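Local atomic coordinates of cell death abnormality protein 2 (Caenorhabditis elegans, PDB entry 3QWX), a protein that acts as a CRK-family SH2/SH3 adaptor required for engulfment of cell corpses and for cell migration, and forms a ternary complex with CED-5 and CED-12. Residues A61-K73 with G81-L95. Numbering follows the deposited sequence.
Sequences AVCHYLIERGEPK and GVKIANQSFPDIPAL
Tyr-65 opens the contact through its CB, 3.6 Å from CD1 of Ile-84, while its OH is hydrogen-bonded to Glu-55 and Thr-105. At Leu-66 the backbone O joins the second segment through a water, which donates to it and to Glu-68 OE2 and accepts from Ala-85 N. Ile-67 is the apolar centre of the contact. With its CG1 anti to the carbonyl carbon (chi1 -62°), its branches divide: CG2 lies 3.6 Å from Val-82 CG1 and 4.0 Å from Leu-95 CD1, and CG1 meets CG1 of Ile-84. Glu-68 N then donates to Lys-83 O and Lys-83 N to Glu-68 O, each at 2.8 Å, an antiparallel hydrogen-bonded pair. On the face opposite Ile-67 their side chains run side by side, Glu-68 OE2 4.7 Å from Lys-83 NZ. Gly-70 N donates almost straight (172°) to Gly-81 O, though from above the carbonyl plane, and a second water links Glu-71 O to Gly-81 N. Within the SH2 domain, this ladder carries the central sheet into the small hairpin of strands 82-84 and 87-89. It illustrates how one antiparallel ladder can serve two chemistries: aliphatic packing toward helix 92-98 on one face, and on the other opposite charges that probably attract without a direct salt bridge.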
ATOM      1  N   ALA A  61      -4.254  14.456  13.410  1.00 24.74           N
ATOM      2  CA  ALA A  61      -3.255  13.386  13.401  1.00 24.15           C
ATOM      3  C   ALA A  61      -3.013  12.746  12.036  1.00 23.10           C
ATOM      4  O   ALA A  61      -1.864  12.568  11.620  1.00 26.27           O
ATOM      5  CB  ALA A  61      -3.607  12.313  14.439  1.00 23.75           C
ATOM      6  N   VAL A  62      -4.090  12.364  11.362  1.00 22.02           N
ATOM      7  CA  VAL A  62      -3.973  11.656  10.102  1.00 24.95           C
ATOM      8  C   VAL A  62      -4.462  12.527   8.942  1.00 22.60           C
ATOM      9  O   VAL A  62      -5.562  13.069   9.003  1.00 22.50           O
ATOM     10  CB  VAL A  62      -4.729  10.298  10.156  1.00 20.26           C
ATOM     11  CG1 VAL A  62      -4.646   9.586   8.827  1.00 19.06           C
ATOM     12  CG2 VAL A  62      -4.140   9.409  11.252  1.00 21.55           C
ATOM     13  N   CYS A  63      -3.637  12.664   7.902  1.00 22.65           N
ATOM     14  CA  CYS A  63      -3.989  13.446   6.709  1.00 25.01           C
ATOM     15  C   CYS A  63      -4.056  12.588   5.439  1.00 21.14           C
ATOM     16  O   CYS A  63      -3.339  11.600   5.305  1.00 19.02           O
ATOM     17  CB  CYS A  63      -2.991  14.598   6.481  1.00 26.34           C
ATOM     18  SG  CYS A  63      -2.587  15.590   7.939  1.00 32.21           S
ATOM     19  N   HIS A  64      -4.917  12.993   4.516  1.00 20.15           N
ATOM     20  CA  HIS A  64      -5.096  12.319   3.239  1.00 20.65           C
ATOM     21  C   HIS A  64      -4.815  13.281   2.083  1.00 20.47           C
ATOM     22  O   HIS A  64      -5.196  14.451   2.137  1.00 20.24           O
ATOM     23  CB  HIS A  64      -6.538  11.821   3.119  1.00 25.06           C
ATOM     24  CG  HIS A  64      -6.962  10.921   4.238  1.00 21.92           C
ATOM     25  ND1 HIS A  64      -7.416  11.401   5.449  1.00 24.13           N
ATOM     26  CD2 HIS A  64      -7.010   9.571   4.326  1.00 20.26           C
ATOM     27  CE1 HIS A  64      -7.726  10.384   6.234  1.00 23.45           C
ATOM     28  NE2 HIS A  64      -7.493   9.265   5.575  1.00 23.58           N
ATOM     29  N   TYR A  65      -4.173  12.774   1.035  1.00 21.06           N
ATOM     30  CA  TYR A  65      -3.822  13.575  -0.135  1.00 22.09           C
ATOM     31  C   TYR A  65      -4.248  12.916  -1.425  1.00 21.93           C
ATOM     32  O   TYR A  65      -3.934  11.757  -1.677  1.00 20.37           O
ATOM     33  CB  TYR A  65      -2.314  13.821  -0.185  1.00 22.37           C
ATOM     34  CG  TYR A  65      -1.841  14.501   1.057  1.00 19.98           C
ATOM     35  CD1 TYR A  65      -1.837  15.890   1.149  1.00 22.16           C
ATOM     36  CD2 TYR A  65      -1.445  13.763   2.158  1.00 19.08           C
ATOM     37  CE1 TYR A  65      -1.433  16.519   2.293  1.00 19.22           C
ATOM     38  CE2 TYR A  65      -1.042  14.373   3.305  1.00 19.41           C
ATOM     39  CZ  TYR A  65      -1.034  15.756   3.370  1.00 22.51           C
ATOM     40  OH  TYR A  65      -0.634  16.369   4.524  1.00 22.63           O
ATOM     41  N   LEU A  66      -4.957  13.671  -2.247  1.00 18.26           N
ATOM     42  CA  LEU A  66      -5.376  13.176  -3.541  1.00 24.56           C
ATOM     43  C   LEU A  66      -4.181  13.280  -4.490  1.00 21.20           C
ATOM     44  O   LEU A  66      -3.597  14.350  -4.650  1.00 22.10           O
ATOM     45  CB  LEU A  66      -6.536  14.017  -4.064  1.00 26.49           C
ATOM     46  CG  LEU A  66      -7.483  13.432  -5.108  1.00 33.15           C
ATOM     47  CD1 LEU A  66      -8.072  14.554  -5.965  1.00 32.43           C
ATOM     48  CD2 LEU A  66      -6.792  12.409  -5.971  1.00 31.96           C
ATOM     49  N   ILE A  67      -3.814  12.162  -5.100  1.00 21.57           N
ATOM     50  CA  ILE A  67      -2.753  12.158  -6.097  1.00 18.18           C
ATOM     51  C   ILE A  67      -3.451  12.124  -7.453  1.00 26.24           C
ATOM     52  O   ILE A  67      -3.988  11.093  -7.872  1.00 22.91           O
ATOM     53  CB  ILE A  67      -1.809  10.949  -5.920  1.00 20.61           C
ATOM     54  CG1 ILE A  67      -1.102  11.008  -4.557  1.00 17.45           C
ATOM     55  CG2 ILE A  67      -0.802  10.845  -7.092  1.00 18.24           C
ATOM     56  CD1 ILE A  67      -0.166   9.852  -4.307  1.00 17.94           C
ATOM     57  N   GLU A  68      -3.469  13.270  -8.121  1.00 24.73           N
ATOM     58  CA  GLU A  68      -4.204  13.402  -9.374  1.00 24.34           C
ATOM     59  C   GLU A  68      -3.325  13.111 -10.572  1.00 23.80           C
ATOM     60  O   GLU A  68      -2.163  13.512 -10.623  1.00 24.39           O
ATOM     61  CB  GLU A  68      -4.789  14.802  -9.500  1.00 25.61           C
ATOM     62  CG  GLU A  68      -5.523  15.247  -8.265  1.00 29.63           C
ATOM     63  CD  GLU A  68      -6.080  16.637  -8.402  1.00 32.88           C
ATOM     64  OE1 GLU A  68      -6.955  16.835  -9.269  1.00 36.00           O
ATOM     65  OE2 GLU A  68      -5.649  17.523  -7.638  1.00 34.66           O
ATOM     66  N   ARG A  69      -3.885  12.396 -11.534  1.00 23.59           N
ATOM     67  CA  ARG A  69      -3.175  12.113 -12.770  1.00 22.30           C
ATOM     68  C   ARG A  69      -3.463  13.213 -13.781  1.00 25.49           C
ATOM     69  O   ARG A  69      -4.621  13.640 -13.959  1.00 19.37           O
ATOM     70  CB  ARG A  69      -3.596  10.758 -13.336  1.00 24.03           C
ATOM     71  CG  ARG A  69      -2.941  10.462 -14.671  1.00 23.57           C
ATOM     72  CD  ARG A  69      -2.954   8.995 -14.986  1.00 27.12           C
ATOM     73  NE  ARG A  69      -4.309   8.462 -15.017  1.00 21.26           N
ATOM     74  CZ  ARG A  69      -4.639   7.339 -15.645  1.00 27.07           C
ATOM     75  NH1 ARG A  69      -3.707   6.656 -16.306  1.00 25.87           N
ATOM     76  NH2 ARG A  69      -5.894   6.907 -15.617  1.00 22.28           N
ATOM     77  N   GLY A  70      -2.407  13.665 -14.445  1.00 24.62           N
ATOM     78  CA  GLY A  70      -2.524  14.779 -15.359  1.00 23.22           C
ATOM     79  C   GLY A  70      -2.802  14.303 -16.768  1.00 25.24           C
ATOM     80  O   GLY A  70      -3.205  13.164 -16.985  1.00 22.05           O
ATOM     81  N   GLU A  71      -2.569  15.188 -17.727  1.00 23.57           N
ATOM     82  CA  GLU A  71      -2.819  14.902 -19.130  1.00 25.21           C
ATOM     83  C   GLU A  71      -1.592  14.266 -19.785  1.00 25.12           C
ATOM     84  O   GLU A  71      -0.478  14.789 -19.674  1.00 25.79           O
ATOM     85  CB  GLU A  71      -3.186  16.208 -19.833  1.00 26.62           C
ATOM     86  CG  GLU A  71      -3.197  16.147 -21.337  1.00 27.73           C
ATOM     87  CD  GLU A  71      -3.716  17.431 -21.935  1.00 30.87           C
ATOM     88  OE1 GLU A  71      -2.918  18.175 -22.546  1.00 31.43           O
ATOM     89  OE2 GLU A  71      -4.919  17.704 -21.766  1.00 30.72           O
ATOM     90  N   PRO A  72      -1.788  13.127 -20.471  1.00 24.15           N
ATOM     91  CA  PRO A  72      -0.688  12.420 -21.136  1.00 25.56           C
ATOM     92  C   PRO A  72      -0.342  13.151 -22.424  1.00 30.15           C
ATOM     93  O   PRO A  72      -1.250  13.722 -23.030  1.00 28.91           O
ATOM     94  CB  PRO A  72      -1.300  11.053 -21.487  1.00 26.17           C
ATOM     95  CG  PRO A  72      -2.705  11.061 -20.931  1.00 24.48           C
ATOM     96  CD  PRO A  72      -3.085  12.486 -20.724  1.00 25.44           C
ATOM     97  N   LYS A  73       0.922  13.132 -22.843  1.00 30.77           N
ATOM     98  CA  LYS A  73       1.297  13.736 -24.122  1.00 36.56           C
ATOM     99  C   LYS A  73       0.666  12.951 -25.269  1.00 36.12           C
ATOM    100  O   LYS A  73       0.514  11.737 -25.190  1.00 30.67           O
ATOM    101  CB  LYS A  73       2.824  13.823 -24.291  1.00 39.05           C
ATOM    102  CG  LYS A  73       3.462  14.988 -23.523  1.00 45.04           C
ATOM    103  CD  LYS A  73       4.799  15.461 -24.126  1.00 42.33           C
ATOM    104  CE  LYS A  73       4.610  16.324 -25.376  1.00 42.49           C
ATOM    105  NZ  LYS A  73       3.831  17.583 -25.132  1.00 41.99           N
ATOM    106  N   GLY A  81       1.804  12.832 -16.045  1.00 23.23           N
ATOM    107  CA  GLY A  81       2.433  13.152 -14.785  1.00 23.65           C
ATOM    108  C   GLY A  81       1.403  13.048 -13.683  1.00 24.66           C
ATOM    109  O   GLY A  81       0.277  12.590 -13.886  1.00 24.31           O
ATOM    110  N   VAL A  82       1.785  13.508 -12.507  1.00 22.84           N
ATOM    111  CA  VAL A  82       0.984  13.309 -11.322  1.00 24.30           C
ATOM    112  C   VAL A  82       1.092  14.564 -10.457  1.00 27.49           C
ATOM    113  O   VAL A  82       2.108  15.276 -10.509  1.00 23.56           O
ATOM    114  CB  VAL A  82       1.496  12.051 -10.603  1.00 27.28           C
ATOM    115  CG1 VAL A  82       1.773  12.324  -9.146  1.00 29.81           C
ATOM    116  CG2 VAL A  82       0.550  10.858 -10.839  1.00 22.58           C
ATOM    117  N   LYS A  83       0.052  14.850  -9.678  1.00 25.85           N
ATOM    118  CA  LYS A  83       0.030  16.072  -8.871  1.00 27.14           C
ATOM    119  C   LYS A  83      -0.523  15.844  -7.463  1.00 25.18           C
ATOM    120  O   LYS A  83      -1.485  15.093  -7.282  1.00 22.14           O
ATOM    121  CB  LYS A  83      -0.800  17.145  -9.589  1.00 27.46           C
ATOM    122  CG  LYS A  83      -0.627  18.540  -9.035  1.00 35.45           C
ATOM    123  CD  LYS A  83      -1.362  19.589  -9.877  1.00 38.60           C
ATOM    124  CE  LYS A  83      -2.863  19.341  -9.904  1.00 41.22           C
ATOM    125  NZ  LYS A  83      -3.566  20.415 -10.669  1.00 48.91           N
ATOM    126  N   ILE A  84       0.106  16.452  -6.457  1.00 24.47           N
ATOM    127  CA  ILE A  84      -0.560  16.623  -5.161  1.00 28.49           C
ATOM    128  C   ILE A  84      -0.771  18.101  -4.894  1.00 35.68           C
ATOM    129  O   ILE A  84       0.196  18.864  -4.785  1.00 33.53           O
ATOM    130  CB  ILE A  84       0.223  16.067  -3.962  1.00 31.94           C
ATOM    131  CG1 ILE A  84       0.089  14.556  -3.858  1.00 29.29           C
ATOM    132  CG2 ILE A  84      -0.358  16.644  -2.669  1.00 36.96           C
ATOM    133  CD1 ILE A  84       0.504  14.020  -2.489  1.00 25.90           C
ATOM    134  N   ALA A  85      -2.034  18.496  -4.767  1.00 37.94           N
ATOM    135  CA  ALA A  85      -2.382  19.905  -4.658  1.00 45.27           C
ATOM    136  C   ALA A  85      -1.897  20.626  -5.906  1.00 47.02           C
ATOM    137  O   ALA A  85      -2.368  20.366  -7.017  1.00 44.56           O
ATOM    138  CB  ALA A  85      -1.757  20.527  -3.402  1.00 46.27           C
ATOM    139  N   ASN A  86      -0.938  21.522  -5.719  1.00 37.26           N
ATOM    140  CA  ASN A  86      -0.378  22.262  -6.836  1.00 46.00           C
ATOM    141  C   ASN A  86       1.117  21.993  -7.019  1.00 41.92           C
ATOM    142  O   ASN A  86       1.870  22.879  -7.419  1.00 41.58           O
ATOM    143  CB  ASN A  86      -0.649  23.747  -6.651  1.00 47.14           C
ATOM    144  CG  ASN A  86      -0.796  24.118  -5.195  1.00 56.29           C
ATOM    145  OD1 ASN A  86      -1.874  24.518  -4.751  1.00 57.43           O
ATOM    146  ND2 ASN A  86       0.284  23.960  -4.431  1.00 52.48           N
ATOM    147  N   GLN A  87       1.539  20.766  -6.722  1.00 33.57           N
ATOM    148  CA  GLN A  87       2.898  20.343  -7.025  1.00 28.67           C
ATOM    149  C   GLN A  87       2.877  19.160  -7.983  1.00 27.37           C
ATOM    150  O   GLN A  87       2.257  18.129  -7.703  1.00 23.69           O
ATOM    151  CB  GLN A  87       3.650  19.974  -5.754  1.00 34.24           C
ATOM    152  CG  GLN A  87       3.760  21.101  -4.743  1.00 38.35           C
ATOM    153  CD  GLN A  87       4.398  20.637  -3.452  1.00 32.05           C
ATOM    154  OE1 GLN A  87       5.553  20.211  -3.441  1.00 31.90           O
ATOM    155  NE2 GLN A  87       3.647  20.704  -2.359  1.00 31.12           N
ATOM    156  N   SER A  88       3.557  19.312  -9.111  1.00 23.29           N
ATOM    157  CA  SER A  88       3.562  18.295 -10.151  1.00 22.39           C
ATOM    158  C   SER A  88       4.827  17.467 -10.091  1.00 21.83           C
ATOM    159  O   SER A  88       5.897  17.977  -9.748  1.00 17.69           O
ATOM    160  CB  SER A  88       3.413  18.944 -11.530  1.00 30.86           C
ATOM    161  OG  SER A  88       2.252  19.761 -11.567  1.00 38.95           O
ATOM    162  N   PHE A  89       4.685  16.182 -10.406  1.00 18.54           N
ATOM    163  CA  PHE A  89       5.800  15.249 -10.443  1.00 19.03           C
ATOM    164  C   PHE A  89       5.717  14.381 -11.682  1.00 19.02           C
ATOM    165  O   PHE A  89       4.627  14.114 -12.175  1.00 19.46           O
ATOM    166  CB  PHE A  89       5.828  14.402  -9.160  1.00 23.73           C
ATOM    167  CG  PHE A  89       6.007  15.226  -7.925  1.00 23.71           C
ATOM    168  CD1 PHE A  89       4.906  15.657  -7.196  1.00 23.19           C
ATOM    169  CD2 PHE A  89       7.272  15.635  -7.532  1.00 21.31           C
ATOM    170  CE1 PHE A  89       5.071  16.459  -6.069  1.00 20.06           C
ATOM    171  CE2 PHE A  89       7.448  16.432  -6.404  1.00 21.25           C
ATOM    172  CZ  PHE A  89       6.343  16.840  -5.669  1.00 19.45           C
ATOM    173  N   PRO A  90       6.880  13.947 -12.205  1.00 20.67           N
ATOM    174  CA  PRO A  90       6.879  13.145 -13.435  1.00 23.37           C
ATOM    175  C   PRO A  90       6.150  11.822 -13.243  1.00 22.24           C
ATOM    176  O   PRO A  90       5.498  11.333 -14.167  1.00 18.02           O
ATOM    177  CB  PRO A  90       8.367  12.895 -13.686  1.00 23.79           C
ATOM    178  CG  PRO A  90       9.052  14.048 -13.043  1.00 24.38           C
ATOM    179  CD  PRO A  90       8.240  14.341 -11.805  1.00 21.76           C
ATOM    180  N   ASP A  91       6.261  11.263 -12.040  1.00 23.35           N
ATOM    181  CA  ASP A  91       5.634   9.986 -11.713  1.00 21.22           C
ATOM    182  C   ASP A  91       5.404   9.863 -10.198  1.00 20.06           C
ATOM    183  O   ASP A  91       5.777  10.752  -9.425  1.00 16.55           O
ATOM    184  CB  ASP A  91       6.466   8.806 -12.267  1.00 22.14           C
ATOM    185  CG  ASP A  91       7.958   8.846 -11.834  1.00 28.27           C
ATOM    186  OD1 ASP A  91       8.290   9.332 -10.729  1.00 26.27           O
ATOM    187  OD2 ASP A  91       8.814   8.359 -12.604  1.00 29.03           O
ATOM    188  N   ILE A  92       4.773   8.769  -9.786  1.00 19.88           N
ATOM    189  CA  ILE A  92       4.504   8.524  -8.377  1.00 17.55           C
ATOM    190  C   ILE A  92       5.789   8.271  -7.559  1.00 15.98           C
ATOM    191  O   ILE A  92       5.892   8.706  -6.417  1.00 17.46           O
ATOM    192  CB  ILE A  92       3.454   7.377  -8.187  1.00 20.62           C
ATOM    193  CG1 ILE A  92       2.073   7.829  -8.686  1.00 24.07           C
ATOM    194  CG2 ILE A  92       3.378   6.943  -6.729  1.00 16.48           C
ATOM    195  CD1 ILE A  92       1.040   6.702  -8.825  1.00 26.09           C
ATOM    196  N   PRO A  93       6.777   7.559  -8.130  1.00 16.38           N
ATOM    197  CA  PRO A  93       7.981   7.418  -7.300  1.00 16.87           C
ATOM    198  C   PRO A  93       8.670   8.759  -7.039  1.00 16.02           C
ATOM    199  O   PRO A  93       9.173   8.993  -5.928  1.00 17.40           O
ATOM    200  CB  PRO A  93       8.860   6.468  -8.124  1.00 18.80           C
ATOM    201  CG  PRO A  93       7.830   5.631  -8.916  1.00 17.49           C
ATOM    202  CD  PRO A  93       6.804   6.668  -9.306  1.00 19.44           C
ATOM    203  N   ALA A  94       8.681   9.631  -8.043  1.00 15.06           N
ATOM    204  CA  ALA A  94       9.267  10.952  -7.892  1.00 13.24           C
ATOM    205  C   ALA A  94       8.532  11.732  -6.803  1.00 16.75           C
ATOM    206  O   ALA A  94       9.156  12.392  -5.974  1.00 16.90           O
ATOM    207  CB  ALA A  94       9.240  11.708  -9.215  1.00 16.52           C
ATOM    208  N   LEU A  95       7.202  11.635  -6.799  1.00 17.34           N
ATOM    209  CA  LEU A  95       6.374  12.286  -5.788  1.00 14.23           C
ATOM    210  C   LEU A  95       6.714  11.767  -4.400  1.00 13.47           C
ATOM    211  O   LEU A  95       6.895  12.544  -3.475  1.00 18.64           O
ATOM    212  CB  LEU A  95       4.881  12.058  -6.083  1.00 16.53           C
ATOM    213  CG  LEU A  95       3.799  12.613  -5.138  1.00 17.95           C
ATOM    214  CD1 LEU A  95       2.466  12.766  -5.857  1.00 21.86           C
ATOM    215  CD2 LEU A  95       3.643  11.758  -3.879  1.00 20.00           C
TER
HETATM  216  O   HOH W   1      -4.336  16.869  -5.165  1.00 31.11           O
HETATM  217  O   HOH W   2       1.320  14.905 -17.757  1.00 27.62           O